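Local coordinates for DUF3247 family protein (Xanthomonas campestris pv. campestris, PDB 2E12) that is of unknown function but adopts a novel variant of the Sm-like motif, which hints at, without proving, a role in RNA binding, at residues A[31-34]-A[40-43]; A[52-57]-A[64-69]; A[2-7]-A[57-62]. One frame throughout, in Å; residues are numbered along the deposited sequence.

From the N terminus the chain runs through residues 2-7, makes helix 12-23 and enters strand 30-35. Contact 1 closes the first short loop, pairing 31-34 with 40-43 in a beta hairpin. The chain then bends into strand 44-55, and contact 2 closes the next hairpin by joining 52-57 to 64-69, so these two follow in series. Contact 3 brings 2-7 against 57-62, spanning contact 1 entirely and crossing contact 2, with which it shares Glu57. Contacts 2 and 3 lie about 9 Å apart between centres at one end of the fold; contact 1 touches contact 2 through Ile33, Ile41 and Gly43 against Leu67 and Ile69.

Contact 1: A[31-34]-A[40-43]; sequences VRIE and MIAG
Ile33 and Ile41 run in parallel from neighbouring antiparallel strands toward the same face of the sheet, Ile41 CG2 lying 4.0 Å from Ile33 CB. In Ile41 that methyl sits between the backbone N and the carbonyl carbon while CG1 extends anti to N (chi1 -179°), which sends the longer branch away from Ile33 and leaves CG2 to do the touching. Ile33 turns its own CG1 to the side of its backbone N (chi1 -54°), and its CD1 reaches the same methyl at 4.1 Å. Beyond the pair, Ile33 packs on Leu67 and Ile86, and Ile41 on Ile69 and Ile81.

The two strands form the hairpin of 30-35 and 40-42, with 40-42 at the outer edge of a three-stranded antiparallel sheet within the chain; it belongs to a variant of the Sm-like fold. Val31 and Gly43 form a hydrogen-bonded pair in which Val31 N meets Gly43 O and Gly43 N meets Val31 O, both at 3.1 Å. Further along, Ile33 N reaches Ile41 O at 2.8 Å, but the return bond from Ile41 N to Ile33 O is weak, bent to 134° at the hydrogen. At Gly43 the chain bends into strand 44-55, with a backbone conformation that leaves no room for a side chain beside the carbonyl oxygen of Ala42.

Arg32, Ala42 and Met40 occupy the other face. Arg32 lays its CG against the Ala42 methyl, CG to CB 3.8 Å, in the non-hydrogen-bonded pair. Farther out, the Met40 chain bends at chi2 and chi3, bringing CE obliquely towards the guanidinium group and to 4.2 Å from Arg32 CD.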
# COMPACT_ATOMS: atom_id res chain seq x y z
N VAL A 31 3.00 -16.95 9.17
CA VAL A 31 3.78 -16.40 8.08
C VAL A 31 5.27 -16.45 8.35
O VAL A 31 5.71 -16.75 9.46
CB VAL A 31 3.39 -14.92 7.83
CG1 VAL A 31 1.90 -14.81 7.55
CG2 VAL A 31 3.75 -14.09 9.05
N ARG A 32 6.05 -16.18 7.30
CA ARG A 32 7.50 -16.13 7.41
C ARG A 32 7.77 -14.71 6.95
O ARG A 32 7.24 -14.28 5.92
CB ARG A 32 8.17 -17.13 6.48
CG ARG A 32 9.51 -17.65 6.97
CD ARG A 32 9.84 -18.98 6.29
NE ARG A 32 9.59 -18.94 4.85
CZ ARG A 32 10.23 -18.15 4.00
NH1 ARG A 32 11.17 -17.32 4.43
NH2 ARG A 32 9.92 -18.18 2.71
N ILE A 33 8.60 -13.99 7.70
CA ILE A 33 8.90 -12.60 7.39
C ILE A 33 10.35 -12.32 7.03
O ILE A 33 11.26 -12.87 7.64
CB ILE A 33 8.54 -11.73 8.61
CG1 ILE A 33 7.08 -11.98 9.00
CG2 ILE A 33 8.78 -10.26 8.29
CD1 ILE A 33 6.67 -11.32 10.30
N GLU A 34 10.55 -11.47 6.02
CA GLU A 34 11.89 -11.07 5.60
C GLU A 34 12.14 -9.68 6.19
O GLU A 34 11.36 -8.75 5.95
CB GLU A 34 12.01 -11.03 4.07
CG GLU A 34 11.89 -12.39 3.39
CD GLU A 34 12.33 -12.35 1.93
OE1 GLU A 34 12.16 -13.37 1.22
OE2 GLU A 34 12.87 -11.31 1.50
N MET A 40 15.21 -13.32 9.34
CA MET A 40 13.85 -13.69 9.04
C MET A 40 13.27 -14.42 10.23
O MET A 40 13.93 -15.27 10.83
CB MET A 40 13.80 -14.57 7.79
CG MET A 40 14.86 -15.66 7.73
SD MET A 40 14.59 -17.04 8.87
CE MET A 40 13.67 -18.18 7.82
N ILE A 41 12.04 -14.06 10.59
CA ILE A 41 11.35 -14.68 11.71
C ILE A 41 10.08 -15.33 11.19
O ILE A 41 9.43 -14.81 10.29
CB ILE A 41 10.99 -13.64 12.79
CG1 ILE A 41 10.28 -14.33 13.96
CG2 ILE A 41 10.10 -12.55 12.20
CD1 ILE A 41 10.09 -13.46 15.18
N ALA A 42 9.74 -16.48 11.75
CA ALA A 42 8.54 -17.19 11.34
C ALA A 42 7.73 -17.50 12.58
O ALA A 42 8.29 -17.70 13.65
CB ALA A 42 8.91 -18.46 10.63
N GLY A 43 6.41 -17.51 12.43
CA GLY A 43 5.56 -17.80 13.56
C GLY A 43 4.14 -17.37 13.36
O GLY A 43 3.67 -17.22 12.22

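Contact 2: A[52-57]-A[64-69]; sequences QTYRDE and NGQLRI
The beta hairpin of strands 44-55 and 61-70 is held here by one antiparallel hydrogen-bonded pair, Gln52 with Asn64, and by a tyrosine reaching along the partner strand. Gln52 N donates to Asn64 O at 2.9 Å, and Asn64 N answers to Gln52 O at 3.2 Å. The two short segments run 103° apart, and Tyr54, whose backbone pairs with Gly62, points its side chain toward Asn64 to Gln66.

Its ring meets Asn64 O at the edge, in plane, with CE2 3.7 Å from that oxygen. CD2 touches Asn64 CB at 4.0 Å, the two side chains crossing at about a right angle with ring and amide planes 83° apart. At the far end Gln66 NE2 donates to Tyr54 OH at 3.2 Å, the hydroxyl lying in the amide plane and the bond almost straight at 171°. Gln66 reaches it with its chain extended beyond CG. A water accepts from Gln66 N and also bonds Tyr54 OH at 3.1 Å, giving the hydroxyl a second partner. Asn64 bends its OD1 back onto Gly65 N, at 2.7 Å, and its ND2 binds His7 O.

Strand 79-82 flanks the other edge of strand 61-70: Trp82 meets the Tyr54 ring edge-to-face and also touches Asn64 and Gln66.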
# COMPACT_ATOMS: atom_id res chain seq x y z
N GLN A 52 0.28 3.49 13.59
CA GLN A 52 -0.02 4.64 14.45
C GLN A 52 0.99 5.77 14.34
O GLN A 52 1.97 5.69 13.60
CB GLN A 52 -0.08 4.20 15.91
CG GLN A 52 -0.98 3.02 16.20
CD GLN A 52 -0.72 2.42 17.57
OE1 GLN A 52 -0.68 3.14 18.58
NE2 GLN A 52 -0.55 1.11 17.63
N THR A 53 0.75 6.82 15.13
CA THR A 53 1.62 7.99 15.19
C THR A 53 2.53 7.93 16.43
O THR A 53 2.07 7.66 17.54
CB THR A 53 0.80 9.29 15.27
OG1 THR A 53 -0.08 9.38 14.14
CG2 THR A 53 1.72 10.50 15.30
N TYR A 54 3.81 8.21 16.23
CA TYR A 54 4.79 8.18 17.33
C TYR A 54 5.73 9.38 17.20
O TYR A 54 5.61 10.15 16.25
CB TYR A 54 5.63 6.91 17.26
CG TYR A 54 4.88 5.60 17.43
CD1 TYR A 54 4.54 5.13 18.70
CD2 TYR A 54 4.53 4.83 16.33
CE1 TYR A 54 3.87 3.92 18.86
CE2 TYR A 54 3.87 3.62 16.48
CZ TYR A 54 3.54 3.17 17.75
OH TYR A 54 2.89 1.96 17.90
N ARG A 55 6.64 9.52 18.16
CA ARG A 55 7.66 10.57 18.17
C ARG A 55 9.03 9.90 18.26
O ARG A 55 9.19 8.90 18.98
CB ARG A 55 7.58 11.48 19.41
CG ARG A 55 6.51 12.53 19.42
CD ARG A 55 6.85 13.53 20.53
NE ARG A 55 5.75 14.42 20.87
CZ ARG A 55 5.77 15.28 21.87
NH1 ARG A 55 6.85 15.39 22.64
NH2 ARG A 55 4.69 16.02 22.14
N ASP A 56 10.01 10.46 17.56
CA ASP A 56 11.36 9.93 17.66
C ASP A 56 12.10 10.78 18.70
O ASP A 56 11.51 11.69 19.30
CB ASP A 56 12.10 9.95 16.32
CG ASP A 56 12.08 11.32 15.64
OD1 ASP A 56 12.04 12.36 16.33
OD2 ASP A 56 12.15 11.35 14.40
N GLU A 57 13.37 10.49 18.93
CA GLU A 57 14.15 11.22 19.91
C GLU A 57 14.26 12.72 19.66
O GLU A 57 14.34 13.49 20.62
CB GLU A 57 15.55 10.63 20.01
CG GLU A 57 16.32 11.20 21.17
CD GLU A 57 17.72 10.68 21.25
OE1 GLU A 57 17.91 9.46 21.06
OE2 GLU A 57 18.64 11.50 21.52
N ASN A 64 4.35 4.38 11.98
CA ASN A 64 5.08 3.13 12.20
C ASN A 64 4.13 2.16 12.89
O ASN A 64 2.96 2.47 13.09
CB ASN A 64 6.30 3.36 13.08
CG ASN A 64 7.40 2.35 12.81
OD1 ASN A 64 7.15 1.24 12.35
ND2 ASN A 64 8.63 2.73 13.13
N GLY A 65 4.63 0.98 13.25
CA GLY A 65 3.79 -0.01 13.92
C GLY A 65 4.60 -1.09 14.63
O GLY A 65 5.77 -1.31 14.32
N GLN A 66 3.96 -1.77 15.58
CA GLN A 66 4.62 -2.82 16.34
C GLN A 66 3.91 -4.14 16.11
O GLN A 66 2.69 -4.21 16.20
CB GLN A 66 4.63 -2.47 17.83
CG GLN A 66 5.44 -1.20 18.14
CD GLN A 66 5.42 -0.82 19.61
OE1 GLN A 66 6.03 -1.48 20.44
NE2 GLN A 66 4.69 0.25 19.94
N LEU A 67 4.70 -5.17 15.81
CA LEU A 67 4.21 -6.52 15.53
C LEU A 67 4.74 -7.50 16.57
O LEU A 67 5.92 -7.47 16.93
CB LEU A 67 4.69 -6.96 14.15
CG LEU A 67 4.45 -8.39 13.66
CD1 LEU A 67 2.98 -8.62 13.43
CD2 LEU A 67 5.22 -8.61 12.36
N ARG A 68 3.84 -8.36 17.05
CA ARG A 68 4.18 -9.38 18.03
C ARG A 68 3.98 -10.74 17.35
O ARG A 68 2.92 -11.00 16.76
CB ARG A 68 3.27 -9.29 19.26
CG ARG A 68 3.56 -10.34 20.32
CD ARG A 68 2.48 -10.33 21.41
NE ARG A 68 2.08 -11.68 21.79
CZ ARG A 68 1.05 -11.97 22.58
NH1 ARG A 68 0.29 -11.00 23.09
NH2 ARG A 68 0.75 -13.23 22.82
N ILE A 69 4.99 -11.59 17.42
CA ILE A 69 4.94 -12.91 16.82
C ILE A 69 5.17 -13.90 17.96
O ILE A 69 6.07 -13.71 18.76
CB ILE A 69 6.07 -13.12 15.78
CG1 ILE A 69 6.04 -11.99 14.76
CG2 ILE A 69 5.93 -14.47 15.08
CD1 ILE A 69 4.71 -11.88 14.05
O HOH W 1 1.57 -0.46 16.56

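Contact 3: A[2-7]-A[57-62]; sequences PKYAPH and EQEREG
A single polar bond joins Tyr4 to Glu59 across this surface contact: Tyr4 OH donates to Glu59 OE1 at 3.0 Å, OE1 accepting through its syn lone pair, on the side of the other carboxylate oxygen. By shape, the carboxylate comes to the ring's edge, with Glu59 CD in the ring plane and OE1 3.4 Å from Tyr4 CE2. The carboxylate plane is turned 78° from the ring. Glu59 bends at its second torsion (chi2 -68°), which folds the carboxylate back towards the tyrosine from a residue whose CB does not head that way.

The ionic part comes from Arg55, the last residue of strand 44-55: its NH1 makes a salt bridge to the same OE1 and a weak hydrogen bond to Tyr4 OH. Within the turn, Arg60 NE bonds Gln58 OE1 at 3.0 Å, tilted out of the amide plane, and Arg60 N is held by Asp56 OD1. Backbone bonds between Arg55 and both Lys3 and Ala5 lay the N-terminal segment along that strand.

One carboxylate oxygen thus takes both a hydroxyl and a guanidinium, and the nearby positive charge would probably favour the ionised form of Glu59. The hydroxyl and the salt bridge together link the hairpin tip to the N-terminal segment.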
# COMPACT_ATOMS: atom_id res chain seq x y z
N PRO A 2 2.94 11.22 24.75
CA PRO A 2 3.51 10.68 23.50
C PRO A 2 4.18 9.32 23.63
O PRO A 2 4.85 9.03 24.61
CB PRO A 2 4.53 11.75 23.09
CG PRO A 2 4.26 12.94 24.01
CD PRO A 2 3.80 12.29 25.28
N LYS A 3 3.99 8.47 22.63
CA LYS A 3 4.63 7.16 22.61
C LYS A 3 5.82 7.39 21.68
O LYS A 3 5.67 8.03 20.64
CB LYS A 3 3.69 6.10 22.04
CG LYS A 3 2.36 6.01 22.77
CD LYS A 3 1.52 4.87 22.22
CE LYS A 3 0.20 4.74 22.96
NZ LYS A 3 -0.60 3.59 22.46
N TYR A 4 7.00 6.91 22.07
CA TYR A 4 8.21 7.10 21.27
C TYR A 4 8.65 5.83 20.54
O TYR A 4 8.54 4.72 21.06
CB TYR A 4 9.35 7.62 22.14
CG TYR A 4 9.13 9.03 22.67
CD1 TYR A 4 8.20 9.28 23.68
CD2 TYR A 4 9.80 10.12 22.11
CE1 TYR A 4 7.93 10.59 24.12
CE2 TYR A 4 9.55 11.43 22.54
CZ TYR A 4 8.61 11.66 23.54
OH TYR A 4 8.33 12.96 23.94
N ALA A 5 9.12 6.01 19.31
CA ALA A 5 9.59 4.90 18.49
C ALA A 5 10.95 5.26 17.93
O ALA A 5 11.26 6.43 17.75
CB ALA A 5 8.60 4.61 17.35
N PRO A 6 11.79 4.25 17.67
CA PRO A 6 13.14 4.45 17.12
C PRO A 6 13.16 5.23 15.79
O PRO A 6 14.09 5.99 15.54
CB PRO A 6 13.69 3.02 17.00
CG PRO A 6 12.46 2.12 17.13
CD PRO A 6 11.62 2.86 18.12
N HIS A 7 12.14 5.03 14.95
CA HIS A 7 12.04 5.73 13.66
C HIS A 7 10.56 5.97 13.33
O HIS A 7 9.71 5.20 13.77
CB HIS A 7 12.64 4.90 12.51
CG HIS A 7 14.04 4.42 12.76
ND1 HIS A 7 14.32 3.33 13.55
CD2 HIS A 7 15.23 4.86 12.30
CE1 HIS A 7 15.62 3.12 13.57
NE2 HIS A 7 16.20 4.04 12.82
N GLU A 57 13.37 10.49 18.93
CA GLU A 57 14.15 11.22 19.91
C GLU A 57 14.26 12.72 19.66
O GLU A 57 14.34 13.49 20.62
CB GLU A 57 15.55 10.63 20.01
CG GLU A 57 16.32 11.20 21.17
CD GLU A 57 17.72 10.68 21.25
OE1 GLU A 57 17.91 9.46 21.06
OE2 GLU A 57 18.64 11.50 21.52
N GLN A 58 14.30 13.13 18.39
CA GLN A 58 14.39 14.55 18.03
C GLN A 58 13.02 15.21 18.17
O GLN A 58 12.87 16.39 17.88
CB GLN A 58 14.90 14.70 16.59
CG GLN A 58 16.42 14.62 16.44
CD GLN A 58 16.88 14.44 14.99
OE1 GLN A 58 16.41 15.13 14.07
NE2 GLN A 58 17.81 13.51 14.78
N GLU A 59 12.05 14.42 18.61
CA GLU A 59 10.67 14.85 18.83
C GLU A 59 9.81 15.08 17.57
O GLU A 59 8.85 15.85 17.62
CB GLU A 59 10.63 16.12 19.69
CG GLU A 59 11.41 16.03 21.00
CD GLU A 59 10.79 15.06 22.00
OE1 GLU A 59 9.58 14.81 21.93
OE2 GLU A 59 11.52 14.56 22.88
N ARG A 60 10.14 14.42 16.46
CA ARG A 60 9.39 14.52 15.21
C ARG A 60 8.31 13.41 15.15
O ARG A 60 8.58 12.27 15.53
CB ARG A 60 10.34 14.38 14.00
CG ARG A 60 11.62 15.24 14.05
CD ARG A 60 12.56 14.89 12.88
NE ARG A 60 13.78 15.70 12.80
CZ ARG A 60 13.81 17.00 12.51
NH1 ARG A 60 12.68 17.65 12.25
NH2 ARG A 60 14.96 17.65 12.48
N GLU A 61 7.11 13.75 14.68
CA GLU A 61 6.00 12.78 14.58
C GLU A 61 5.87 12.10 13.22
O GLU A 61 6.07 12.72 12.17
CB GLU A 61 4.68 13.48 14.91
CG GLU A 61 4.59 14.00 16.32
CD GLU A 61 3.17 14.36 16.72
OE1 GLU A 61 2.87 14.26 17.93
OE2 GLU A 61 2.35 14.74 15.84
N GLY A 62 5.50 10.81 13.23
CA GLY A 62 5.36 10.07 11.99
C GLY A 62 4.69 8.72 12.19
O GLY A 62 4.27 8.39 13.30